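Local coordinates for peptidoglycan-recognition protein-SD (Drosophila melanogaster, PDB 2RKQ), which binds bacterial peptidoglycan as a secreted recognition protein of innate immunity and activates the Toll pathway, at residues His68-Gly73 / Gly99-Gly104. Sequence-based numbering, arbitrary orientation.
Sequences HYLIGG and GIAFIG
Gly99 O is gripped by two successive amides, His68 N at 2.9 Å and Tyr69 N at 3.2 Å. The bond from Tyr69 is the straighter of the two and lies in the carbonyl plane. From here the two strands run parallel. Tyr69 O accepts from Ala101 N, and Ala101 O takes Ile71 N at 2.8 Å. Ile71 O receives Ile103 N, also at 2.8 Å, and a water donates to both Ile71 O and Ile103 O. This water links the two segments just as they leave the sheet.

The side chains pack on both faces of the sheet. On one, Ile71 CG1 lies beside the backbone N (chi1 -53°) and the chain then runs out extended (chi2 177°). This brings CD1 of Ile71 to Ile100 CG2 at 3.7 Å and over one face of the Phe102 ring, 4.2 Å from the centroid, in a CH-pi contact. On the other, Leu70 CD2 meets Ala101 CB at 4.0 Å, and Leu70 CB meets Ile103 CG1 at 4.1 Å. The His68 side chain touches Met22, and its ND1 makes weak hydrogen bonds to Arg81 O and Ser82 O. An alanine here would probably leave those two carbonyls without their weak ring partner and open a gap against Met22.

The pair is central in the mixed sheet of the amidase-like domain. Strand 77-79 flanks 69-71, and strand 26-33 flanks 97-102. Helix 113-128 covers the face of Tyr69, Ile71 and Phe102, and Tyr69 OH is hydrogen-bonded to Gln131 NE2. Helix 42-58 packs on Leu70 and Ile103 from the opposite face.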
# COMPACT_ATOMS: atom_id res chain seq x y z
N HIS A 68 2.25 -1.29 -3.98
CA HIS A 68 3.62 -1.77 -3.80
C HIS A 68 3.78 -2.64 -2.58
O HIS A 68 4.60 -3.57 -2.59
CB HIS A 68 4.58 -0.59 -3.74
CG HIS A 68 4.45 0.29 -4.94
ND1 HIS A 68 5.03 -0.01 -6.15
CD2 HIS A 68 3.71 1.40 -5.14
CE1 HIS A 68 4.67 0.90 -7.04
NE2 HIS A 68 3.88 1.77 -6.44
N TYR A 69 3.03 -2.32 -1.52
CA TYR A 69 3.06 -3.11 -0.30
C TYR A 69 1.67 -3.13 0.29
O TYR A 69 0.93 -2.15 0.17
CB TYR A 69 3.98 -2.47 0.72
CG TYR A 69 5.44 -2.48 0.35
CD1 TYR A 69 6.07 -1.30 -0.08
CD2 TYR A 69 6.19 -3.64 0.46
CE1 TYR A 69 7.43 -1.30 -0.42
CE2 TYR A 69 7.55 -3.64 0.14
CZ TYR A 69 8.16 -2.46 -0.28
OH TYR A 69 9.50 -2.44 -0.61
N LEU A 70 1.34 -4.24 0.95
CA LEU A 70 0.08 -4.35 1.69
C LEU A 70 0.38 -4.85 3.07
O LEU A 70 1.34 -5.60 3.27
CB LEU A 70 -0.90 -5.29 0.98
CG LEU A 70 -1.38 -4.69 -0.34
CD1 LEU A 70 -0.53 -5.23 -1.51
CD2 LEU A 70 -2.86 -4.94 -0.55
N ILE A 71 -0.43 -4.45 4.03
CA ILE A 71 -0.15 -4.76 5.43
C ILE A 71 -1.34 -5.48 6.05
O ILE A 71 -2.45 -4.95 6.10
CB ILE A 71 0.19 -3.50 6.23
CG1 ILE A 71 1.32 -2.72 5.54
CG2 ILE A 71 0.61 -3.90 7.65
CD1 ILE A 71 1.67 -1.43 6.22
N GLY A 72 -1.10 -6.73 6.46
CA GLY A 72 -2.18 -7.52 7.03
C GLY A 72 -2.41 -7.18 8.48
O GLY A 72 -1.56 -6.58 9.14
N GLY A 73 -3.59 -7.55 8.97
CA GLY A 73 -3.89 -7.38 10.40
C GLY A 73 -3.05 -8.26 11.29
O GLY A 73 -3.01 -8.09 12.50
N GLY A 99 2.68 3.09 -3.10
CA GLY A 99 1.34 2.82 -2.56
C GLY A 99 1.39 1.70 -1.55
O GLY A 99 1.84 0.58 -1.86
N ILE A 100 0.93 2.01 -0.33
CA ILE A 100 0.92 1.05 0.76
C ILE A 100 -0.52 0.94 1.22
O ILE A 100 -1.12 1.94 1.61
CB ILE A 100 1.78 1.56 1.93
CG1 ILE A 100 3.24 1.70 1.48
CG2 ILE A 100 1.69 0.58 3.09
CD1 ILE A 100 4.05 2.60 2.36
N ALA A 101 -1.09 -0.27 1.13
CA ALA A 101 -2.49 -0.46 1.52
C ALA A 101 -2.59 -1.35 2.73
O ALA A 101 -1.99 -2.44 2.77
CB ALA A 101 -3.31 -1.04 0.37
N PHE A 102 -3.32 -0.89 3.73
CA PHE A 102 -3.65 -1.75 4.85
C PHE A 102 -4.82 -2.62 4.44
O PHE A 102 -5.83 -2.13 3.90
CB PHE A 102 -4.07 -0.91 6.04
CG PHE A 102 -2.93 -0.25 6.78
CD1 PHE A 102 -2.28 0.86 6.25
CD2 PHE A 102 -2.55 -0.73 8.04
CE1 PHE A 102 -1.25 1.47 6.94
CE2 PHE A 102 -1.52 -0.12 8.75
CZ PHE A 102 -0.88 0.98 8.21
N ILE A 103 -4.67 -3.91 4.70
CA ILE A 103 -5.74 -4.85 4.38
C ILE A 103 -6.83 -4.69 5.44
O ILE A 103 -6.56 -4.83 6.64
CB ILE A 103 -5.25 -6.30 4.33
CG1 ILE A 103 -4.15 -6.45 3.26
CG2 ILE A 103 -6.46 -7.24 4.09
CD1 ILE A 103 -3.41 -7.77 3.29
N GLY A 104 -8.04 -4.39 4.96
CA GLY A 104 -9.19 -4.17 5.84
C GLY A 104 -9.89 -2.87 5.55
O GLY A 104 -9.59 -2.19 4.57
O HOH W 1 -4.24 -3.99 8.19